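Local coordinates for cell division control protein Cdc48 (Mycobacterium smegmatis, PDB 5E7P) that binds ADP at two AAA-type nucleotide sites and probably hydrolyses ATP, being a Cdc48-like AAA ATPase, at residues A[43-48]-A[703-708]; A[487-492]-A[659-664]; A[353-356]-A[360-363]. One frame throughout, in Å; residues are numbered along the deposited sequence.

Contact 1: A[43-48]-A[703-708]; sequences HPEVLA and TAMRRS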
loop_
_atom_site.group_PDB
_atom_site.type_symbol
_atom_site.label_atom_id
_atom_site.label_comp_id
_atom_site.label_asym_id
_atom_site.label_seq_id
_atom_site.Cartn_x
_atom_site.Cartn_y
_atom_site.Cartn_z
ATOM N N HIS A 43 -15.800 17.812 7.522
ATOM C CA HIS A 43 -17.043 17.143 7.874
ATOM C C HIS A 43 -17.234 15.950 6.944
ATOM O O HIS A 43 -16.851 16.006 5.776
ATOM C CB HIS A 43 -18.217 18.113 7.739
ATOM C CG HIS A 43 -19.476 17.639 8.395
ATOM N ND1 HIS A 43 -20.343 16.756 7.793
ATOM C CD2 HIS A 43 -20.013 17.926 9.606
ATOM C CE1 HIS A 43 -21.361 16.517 8.602
ATOM N NE2 HIS A 43 -21.183 17.216 9.708
ATOM N N PRO A 44 -17.810 14.856 7.461
ATOM C CA PRO A 44 -18.055 13.662 6.644
ATOM C C PRO A 44 -18.898 13.944 5.401
ATOM O O PRO A 44 -18.728 13.271 4.383
ATOM C CB PRO A 44 -18.820 12.745 7.599
ATOM C CG PRO A 44 -18.334 13.138 8.949
ATOM C CD PRO A 44 -18.106 14.621 8.886
ATOM N N GLU A 45 -19.794 14.923 5.484
ATOM C CA GLU A 45 -20.626 15.276 4.339
ATOM C C GLU A 45 -19.783 15.849 3.201
ATOM O O GLU A 45 -20.097 15.653 2.026
ATOM C CB GLU A 45 -21.726 16.261 4.737
ATOM C CG GLU A 45 -22.684 16.578 3.605
ATOM C CD GLU A 45 -23.868 17.404 4.051
ATOM O OE1 GLU A 45 -23.951 17.739 5.251
ATOM O OE2 GLU A 45 -24.721 17.712 3.195
ATOM N N VAL A 46 -18.713 16.551 3.558
ATOM C CA VAL A 46 -17.772 17.064 2.569
ATOM C C VAL A 46 -17.058 15.905 1.880
ATOM O O VAL A 46 -16.920 15.887 0.657
ATOM C CB VAL A 46 -16.734 18.007 3.208
ATOM C CG1 VAL A 46 -15.713 18.461 2.174
ATOM C CG2 VAL A 46 -17.427 19.202 3.838
ATOM N N LEU A 47 -16.618 14.934 2.677
ATOM C CA LEU A 47 -15.966 13.739 2.154
ATOM C C LEU A 47 -16.889 13.001 1.192
ATOM O O LEU A 47 -16.457 12.524 0.142
ATOM C CB LEU A 47 -15.554 12.808 3.297
ATOM C CG LEU A 47 -14.526 13.330 4.301
ATOM C CD1 LEU A 47 -14.269 12.288 5.384
ATOM C CD2 LEU A 47 -13.228 13.710 3.603
ATOM N N ALA A 48 -18.164 12.918 1.555
ATOM C CA ALA A 48 -19.156 12.262 0.715
ATOM C C ALA A 48 -19.413 13.058 -0.567
ATOM O O ALA A 48 -19.486 12.491 -1.657
ATOM C CB ALA A 48 -20.448 12.056 1.489
ATOM N N THR A 703 -25.291 17.958 -3.948
ATOM C CA THR A 703 -26.459 18.763 -4.281
ATOM C C THR A 703 -26.889 19.607 -3.081
ATOM O O THR A 703 -27.283 20.763 -3.230
ATOM C CB THR A 703 -27.638 17.879 -4.756
ATOM O OG1 THR A 703 -27.295 17.241 -5.993
ATOM C CG2 THR A 703 -28.890 18.713 -4.965
ATOM N N ALA A 704 -26.790 19.025 -1.890
ATOM C CA ALA A 704 -27.172 19.718 -0.665
ATOM C C ALA A 704 -26.159 20.789 -0.266
ATOM O O ALA A 704 -26.537 21.873 0.178
ATOM C CB ALA A 704 -27.364 18.725 0.463
ATOM N N MET A 705 -24.876 20.479 -0.420
ATOM C CA MET A 705 -23.814 21.422 -0.078
ATOM C C MET A 705 -23.864 22.661 -0.969
ATOM O O MET A 705 -23.685 23.783 -0.494
ATOM C CB MET A 705 -22.437 20.756 -0.180
ATOM C CG MET A 705 -22.202 19.633 0.822
ATOM S SD MET A 705 -22.008 20.215 2.516
ATOM C CE MET A 705 -20.405 21.008 2.434
ATOM N N ARG A 706 -24.111 22.454 -2.259
ATOM C CA ARG A 706 -24.193 23.565 -3.204
ATOM C C ARG A 706 -25.463 24.390 -2.997
ATOM O O ARG A 706 -25.446 25.615 -3.141
ATOM C CB ARG A 706 -24.126 23.068 -4.651
ATOM C CG ARG A 706 -22.808 22.420 -5.044
ATOM C CD ARG A 706 -22.677 22.352 -6.557
ATOM N NE ARG A 706 -21.579 21.490 -6.992
ATOM C CZ ARG A 706 -20.296 21.838 -6.962
ATOM N NH1 ARG A 706 -19.371 20.989 -7.386
ATOM N NH2 ARG A 706 -19.937 23.031 -6.505
ATOM N N ARG A 707 -26.558 23.714 -2.661
ATOM C CA ARG A 707 -27.835 24.384 -2.432
ATOM C C ARG A 707 -27.743 25.373 -1.276
ATOM O O ARG A 707 -27.995 26.565 -1.444
ATOM C CB ARG A 707 -28.947 23.365 -2.167
ATOM C CG ARG A 707 -30.274 24.005 -1.793
ATOM C CD ARG A 707 -31.359 22.970 -1.546
ATOM N NE ARG A 707 -30.908 21.896 -0.668
ATOM C CZ ARG A 707 -30.736 22.019 0.645
ATOM N NH1 ARG A 707 -30.966 23.181 1.245
ATOM N NH2 ARG A 707 -30.324 20.980 1.359
ATOM N N SER A 708 -27.379 24.872 -0.102
ATOM C CA SER A 708 -27.171 25.727 1.059
ATOM C C SER A 708 -26.083 25.156 1.958
ATOM O O SER A 708 -26.220 24.053 2.487
ATOM C CB SER A 708 -28.469 25.895 1.848
ATOM O OG SER A 708 -28.260 26.710 2.987
#
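Glu45 and Val46, near the start of helix 44-50, meet Met705 and Ala704 in the last turn of helix 690-707. His43, just before the first helix, does not cross the gap but sets up the residue that does. As N-cap it accepts a hydrogen bond from Glu45 N to His43 ND1, 3.0 Å long and nearly straight at 166°, with the donor close to the ring plane. Histidine suits the place because its ring nitrogen can take up a backbone N-H that the first helical turn leaves without a carbonyl. Glu45 then stretches out fully, CG anti to the backbone N (chi1 -176°), and runs past Met705 in the opposite direction. The contact is van der Waals, the long glutamate chain lying alongside the thioether with CD 3.7 Å from Met705 SD. Glu45 OE2 lies 3.9 Å from Ala704 CB; the small alanine lets the carboxylate come close to the helix. The contact joins two domains far apart in sequence, the Cdc48-type N-terminal domain and the C-terminal AAA+ lid; the N-to-C directions of segments 44-48 and 703-707 differ by 114°, and their axes come within 10.4 Å. Val46 crosses the methionine at about a right angle. The unbranched Met705 chain bends at chi2 and chi3, bringing CE to 3.8 Å from Val46 CG2. Leu22 of strand 22-28 touches both Val46 and Met705, so the methionine also rests on the N-terminal domain's sheet.

Contact 2: A[487-492]-A[659-664]; sequences VGDMVE and RRDILR. With ADP (adenosine-5'-diphosphate), chain D.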
loop_
_atom_site.group_PDB
_atom_site.type_symbol
_atom_site.label_atom_id
_atom_site.label_comp_id
_atom_site.label_asym_id
_atom_site.label_seq_id
_atom_site.Cartn_x
_atom_site.Cartn_y
_atom_site.Cartn_z
ATOM N N VAL A 487 -16.912 -2.336 3.015
ATOM C CA VAL A 487 -17.801 -2.999 2.076
ATOM C C VAL A 487 -19.200 -3.112 2.662
ATOM O O VAL A 487 -19.419 -3.836 3.635
ATOM C CB VAL A 487 -17.305 -4.414 1.739
ATOM C CG1 VAL A 487 -18.372 -5.178 0.982
ATOM C CG2 VAL A 487 -16.008 -4.355 0.947
ATOM N N GLY A 488 -20.144 -2.384 2.072
ATOM C CA GLY A 488 -21.534 -2.480 2.473
ATOM C C GLY A 488 -22.169 -3.720 1.879
ATOM O O GLY A 488 -21.895 -4.066 0.729
ATOM N N ASP A 489 -23.004 -4.394 2.666
ATOM C CA ASP A 489 -23.703 -5.598 2.217
ATOM C C ASP A 489 -22.746 -6.757 1.885
ATOM O O ASP A 489 -21.865 -7.090 2.679
ATOM C CB ASP A 489 -24.632 -5.270 1.033
ATOM C CG ASP A 489 -25.432 -6.469 0.559
ATOM O OD1 ASP A 489 -26.189 -7.053 1.367
ATOM O OD2 ASP A 489 -25.242 -6.855 -0.617
ATOM N N MET A 490 -22.929 -7.344 0.704
ATOM C CA MET A 490 -22.273 -8.568 0.254
ATOM C C MET A 490 -22.188 -9.679 1.308
ATOM O O MET A 490 -21.204 -10.412 1.371
ATOM C CB MET A 490 -20.918 -8.245 -0.373
ATOM C CG MET A 490 -21.053 -7.271 -1.535
ATOM S SD MET A 490 -19.720 -7.367 -2.732
ATOM C CE MET A 490 -18.862 -5.842 -2.382
ATOM N N VAL A 491 -23.243 -9.807 2.109
ATOM C CA VAL A 491 -23.327 -10.829 3.149
ATOM C C VAL A 491 -23.048 -12.229 2.608
ATOM O O VAL A 491 -22.174 -12.931 3.109
ATOM C CB VAL A 491 -24.715 -10.824 3.833
ATOM C CG1 VAL A 491 -24.800 -11.916 4.899
ATOM C CG2 VAL A 491 -25.008 -9.457 4.439
ATOM N N GLU A 492 -23.789 -12.626 1.578
ATOM C CA GLU A 492 -23.643 -13.956 0.998
ATOM C C GLU A 492 -22.293 -14.138 0.310
ATOM O O GLU A 492 -21.682 -15.202 0.409
ATOM C CB GLU A 492 -24.789 -14.250 0.025
ATOM C CG GLU A 492 -24.600 -15.508 -0.817
ATOM C CD GLU A 492 -24.378 -16.765 0.016
ATOM O OE1 GLU A 492 -23.659 -17.671 -0.460
ATOM O OE2 GLU A 492 -24.923 -16.854 1.141
ATOM N N ARG A 659 -29.337 -3.078 -1.002
ATOM C CA ARG A 659 -29.241 -1.638 -1.233
ATOM C C ARG A 659 -29.402 -0.834 0.060
ATOM O O ARG A 659 -28.839 0.252 0.196
ATOM C CB ARG A 659 -30.253 -1.177 -2.290
ATOM C CG ARG A 659 -29.967 -1.710 -3.691
ATOM C CD ARG A 659 -30.802 -1.003 -4.753
ATOM N NE ARG A 659 -32.238 -1.176 -4.551
ATOM C CZ ARG A 659 -32.956 -2.169 -5.070
ATOM N NH1 ARG A 659 -32.379 -3.093 -5.827
ATOM N NH2 ARG A 659 -34.257 -2.238 -4.832
ATOM N N ARG A 660 -30.169 -1.370 1.005
ATOM C CA ARG A 660 -30.307 -0.741 2.314
ATOM C C ARG A 660 -28.962 -0.698 3.029
ATOM O O ARG A 660 -28.562 0.341 3.554
ATOM C CB ARG A 660 -31.329 -1.487 3.169
ATOM C CG ARG A 660 -32.778 -1.168 2.853
ATOM C CD ARG A 660 -33.702 -2.232 3.421
ATOM N NE ARG A 660 -35.095 -1.800 3.459
ATOM C CZ ARG A 660 -35.924 -1.845 2.422
ATOM N NH1 ARG A 660 -35.503 -2.292 1.246
ATOM N NH2 ARG A 660 -37.176 -1.435 2.558
ATOM N N ASP A 661 -28.266 -1.833 3.036
ATOM C CA ASP A 661 -26.954 -1.938 3.672
ATOM C C ASP A 661 -25.944 -0.991 3.037
ATOM O O ASP A 661 -25.241 -0.255 3.730
ATOM C CB ASP A 661 -26.429 -3.371 3.585
ATOM C CG ASP A 661 -27.379 -4.382 4.198
ATOM O OD1 ASP A 661 -28.242 -3.980 5.009
ATOM O OD2 ASP A 661 -27.260 -5.582 3.872
ATOM N N ILE A 662 -25.882 -1.019 1.710
ATOM C CA ILE A 662 -24.960 -0.176 0.957
ATOM C C ILE A 662 -25.199 1.312 1.217
ATOM O O ILE A 662 -24.258 2.062 1.473
ATOM C CB ILE A 662 -25.056 -0.466 -0.553
ATOM C CG1 ILE A 662 -24.653 -1.916 -0.836
ATOM C CG2 ILE A 662 -24.169 0.481 -1.333
ATOM C CD1 ILE A 662 -24.959 -2.376 -2.243
ATOM N N LEU A 663 -26.458 1.733 1.163
ATOM C CA LEU A 663 -26.799 3.119 1.466
ATOM C C LEU A 663 -26.429 3.479 2.905
ATOM O O LEU A 663 -25.813 4.517 3.152
ATOM C CB LEU A 663 -28.285 3.381 1.220
ATOM C CG LEU A 663 -28.748 3.420 -0.236
ATOM C CD1 LEU A 663 -30.260 3.593 -0.311
ATOM C CD2 LEU A 663 -28.039 4.529 -0.997
ATOM N N ARG A 664 -26.802 2.618 3.848
ATOM C CA ARG A 664 -26.510 2.866 5.258
ATOM C C ARG A 664 -25.016 2.878 5.559
ATOM O O ARG A 664 -24.545 3.702 6.342
ATOM C CB ARG A 664 -27.226 1.858 6.158
ATOM C CG ARG A 664 -28.688 2.176 6.382
ATOM C CD ARG A 664 -29.210 1.526 7.652
ATOM N NE ARG A 664 -30.488 2.109 8.045
ATOM C CZ ARG A 664 -31.661 1.724 7.556
ATOM N NH1 ARG A 664 -31.716 0.749 6.658
ATOM N NH2 ARG A 664 -32.778 2.314 7.961
HETATM P PB ADP D . -16.341 -4.122 -11.251
HETATM O O1B ADP D . -16.942 -2.909 -11.921
HETATM O O2B ADP D . -15.107 -4.633 -11.951
HETATM O O3B ADP D . -17.344 -5.197 -10.899
HETATM P PA ADP D . -16.582 -3.509 -8.459
HETATM O O1A ADP D . -17.955 -4.100 -8.666
HETATM O O2A ADP D . -15.672 -4.065 -7.397
HETATM O O3A ADP D . -15.771 -3.534 -9.855
HETATM O "O5'" ADP D . -16.774 -1.947 -8.121
HETATM C "C5'" ADP D . -15.669 -1.129 -7.743
HETATM C "C4'" ADP D . -16.192 0.090 -6.988
HETATM O "O4'" ADP D . -17.593 -0.036 -6.722
HETATM C "C3'" ADP D . -15.500 0.250 -5.645
HETATM O "O3'" ADP D . -14.507 1.276 -5.703
HETATM C "C2'" ADP D . -16.596 0.625 -4.667
HETATM O "O2'" ADP D . -16.484 2.004 -4.301
HETATM C "C1'" ADP D . -17.912 0.392 -5.393
HETATM N N9 ADP D . -18.639 -0.689 -4.687
HETATM C C8 ADP D . -18.956 -1.886 -5.215
HETATM N N7 ADP D . -19.616 -2.662 -4.318
HETATM C C5 ADP D . -19.730 -1.953 -3.182
HETATM C C6 ADP D . -20.320 -2.182 -1.843
HETATM N N6 ADP D . -20.930 -3.354 -1.545
HETATM N N1 ADP D . -20.226 -1.186 -0.934
HETATM C C2 ADP D . -19.617 -0.023 -1.229
HETATM N N3 ADP D . -19.060 0.256 -2.423
HETATM C C4 ADP D . -19.085 -0.653 -3.427
#
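Asp489 holds CG anti to its own N (chi1 -178°), while Asp661 keeps CG beside the backbone N, and these two settings bring the carboxylates together. Asp489 OD1 lies 3.1 Å from Asp661 OD2, two acceptors with no hydrogen bond between them, like charges side by side, and the carboxylate planes are turned 38° apart. Behind the oxygens the contact is between CB atoms, that of Asp489 lying 3.7 Å from CB of Asp661. Ile662 CG1 packs on both Asp489 CB and the carbonyl oxygen Gly488 O, each at 3.8 Å. The isoleucine also touches Ala690 and Cys693 of helix 690-707, so this branched apolar residue links the loop to that helix. Glycine, with no side chain, suits position 488, where CA lies 4.4 Å from Ile662 CA. The same glycine binds the adenine N1 and N6 with its backbone: Gly488 N donates to ADP N1 over 3.2 Å, and ADP N6 donates to Gly488 O over 2.6 Å, the second bond the straighter at 167°. Met490 CE adds an apolar contact near ADP N6. This two-point backbone recognition of adenine, with helix 656-666 packed against the loop that provides it, belongs to the adenine pocket of the second AAA nucleotide site.

Contact 3: A[353-356]-A[360-363]; sequences RKAV and GVAF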
loop_
_atom_site.group_PDB
_atom_site.type_symbol
_atom_site.label_atom_id
_atom_site.label_comp_id
_atom_site.label_asym_id
_atom_site.label_seq_id
_atom_site.Cartn_x
_atom_site.Cartn_y
_atom_site.Cartn_z
ATOM N N ARG A 353 24.470 -9.121 -12.940
ATOM C CA ARG A 353 24.620 -10.460 -13.500
ATOM C C ARG A 353 26.023 -11.009 -13.227
ATOM O O ARG A 353 26.198 -12.194 -12.928
ATOM C CB ARG A 353 24.334 -10.425 -15.004
ATOM C CG ARG A 353 24.126 -11.788 -15.633
ATOM C CD ARG A 353 23.687 -11.670 -17.084
ATOM N NE ARG A 353 22.451 -10.902 -17.223
ATOM C CZ ARG A 353 22.367 -9.719 -17.826
ATOM N NH1 ARG A 353 23.450 -9.164 -18.356
ATOM N NH2 ARG A 353 21.196 -9.096 -17.905
ATOM N N LYS A 354 27.015 -10.130 -13.324
ATOM C CA LYS A 354 28.395 -10.476 -13.003
ATOM C C LYS A 354 28.531 -10.851 -11.530
ATOM O O LYS A 354 29.286 -11.763 -11.176
ATOM C CB LYS A 354 29.320 -9.303 -13.345
ATOM C CG LYS A 354 30.696 -9.366 -12.706
ATOM C CD LYS A 354 31.477 -8.089 -12.971
ATOM C CE LYS A 354 32.735 -8.012 -12.114
ATOM N NZ LYS A 354 33.670 -9.140 -12.376
ATOM N N ALA A 355 27.794 -10.147 -10.676
ATOM C CA ALA A 355 27.822 -10.417 -9.243
ATOM C C ALA A 355 27.194 -11.772 -8.908
ATOM O O ALA A 355 27.753 -12.548 -8.136
ATOM C CB ALA A 355 27.127 -9.300 -8.475
ATOM N N VAL A 356 26.036 -12.049 -9.499
ATOM C CA VAL A 356 25.309 -13.290 -9.245
ATOM C C VAL A 356 26.117 -14.525 -9.657
ATOM O O VAL A 356 26.043 -15.572 -9.017
ATOM C CB VAL A 356 23.942 -13.280 -9.959
ATOM C CG1 VAL A 356 23.218 -14.601 -9.774
ATOM C CG2 VAL A 356 23.088 -12.132 -9.439
ATOM N N GLY A 360 30.382 -17.446 -3.841
ATOM C CA GLY A 360 30.412 -16.816 -2.532
ATOM C C GLY A 360 29.683 -15.484 -2.491
ATOM O O GLY A 360 29.790 -14.738 -1.520
ATOM N N VAL A 361 28.942 -15.182 -3.552
ATOM C CA VAL A 361 28.174 -13.943 -3.618
ATOM C C VAL A 361 26.691 -14.225 -3.859
ATOM O O VAL A 361 26.334 -15.022 -4.725
ATOM C CB VAL A 361 28.704 -13.007 -4.726
ATOM C CG1 VAL A 361 27.769 -11.819 -4.921
ATOM C CG2 VAL A 361 30.109 -12.530 -4.395
ATOM N N ALA A 362 25.831 -13.573 -3.083
ATOM C CA ALA A 362 24.390 -13.683 -3.279
ATOM C C ALA A 362 23.771 -12.301 -3.474
ATOM O O ALA A 362 24.283 -11.305 -2.962
ATOM C CB ALA A 362 23.743 -14.400 -2.101
ATOM N N PHE A 363 22.667 -12.244 -4.211
ATOM C CA PHE A 363 22.020 -10.972 -4.520
ATOM C C PHE A 363 20.574 -10.933 -4.037
ATOM O O PHE A 363 19.763 -11.790 -4.394
ATOM C CB PHE A 363 22.090 -10.693 -6.022
ATOM C CG PHE A 363 21.359 -9.450 -6.450
ATOM C CD1 PHE A 363 21.721 -8.209 -5.954
ATOM C CD2 PHE A 363 20.327 -9.521 -7.371
ATOM C CE1 PHE A 363 21.056 -7.064 -6.354
ATOM C CE2 PHE A 363 19.661 -8.378 -7.776
ATOM C CZ PHE A 363 20.023 -7.149 -7.264
#
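This is a buried helix-on-sheet contact, in which the last turn of helix 344-356 packs on the beginning of strand 361-366, the strand that follows it after a short turn. The interface is made by apolar side chains and a backbone carbonyl. Val361 points its side chain toward the helix and sets CG1 anti to the backbone N (chi1 171°); this branch meets the end of the helix, lying 3.3 Å from Ala355 O. The side chains of the same pair touch more loosely, Ala355 CB standing 4.4 Å from Val361 CG1. A residue as small as alanine lets the helix backbone approach the strand, and beta-branched valine is at home in an extended strand while offering a compact apolar surface. One residue on, Val356 uses the other kind of branch: its CG2, the one beside the backbone N, comes 3.8 Å from Phe363 CB. The two side chains meet at a slant, and the phenylalanine ring leads away from this helix turn to reach Leu323 and Ile325 of strand 321-326, so one large residue serves two neighbours. Ala362, between the two inward-facing strand residues, points away from the helix. Its backbone pairs with Gly321 and Leu323, while that of Phe363 pairs with Leu264 and Val266, placing the strand inside the sheet. Val313 and Val316 of helix 302-319 touch Ala355 and Val361 respectively, so a second helix joins the packing. Strand 321-326, helix 344-356 and strand 361-366 form a beta-alpha-beta unit with parallel strands, the repeating element of the P-loop NTPase core in the first AAA domain.

In the fold
Contact 3 is local, three residues separating its segments, and buried within the first AAA domain; contacts 1 and 2 are long-range, their centres 22 Å apart and both more than 50 Å from the centre of contact 3, across the chain's centre. Helix 690-707 ties these two together: its end forms one half of contact 1, and its earlier part touches Ile662 of contact 2. Chemistry follows place. Contact 3 is almost wholly apolar, as suits a domain core; contact 1, also buried, adds a carboxylate to a domain-domain seam; contact 2, only partly buried, brings two acids together beside a nucleotide.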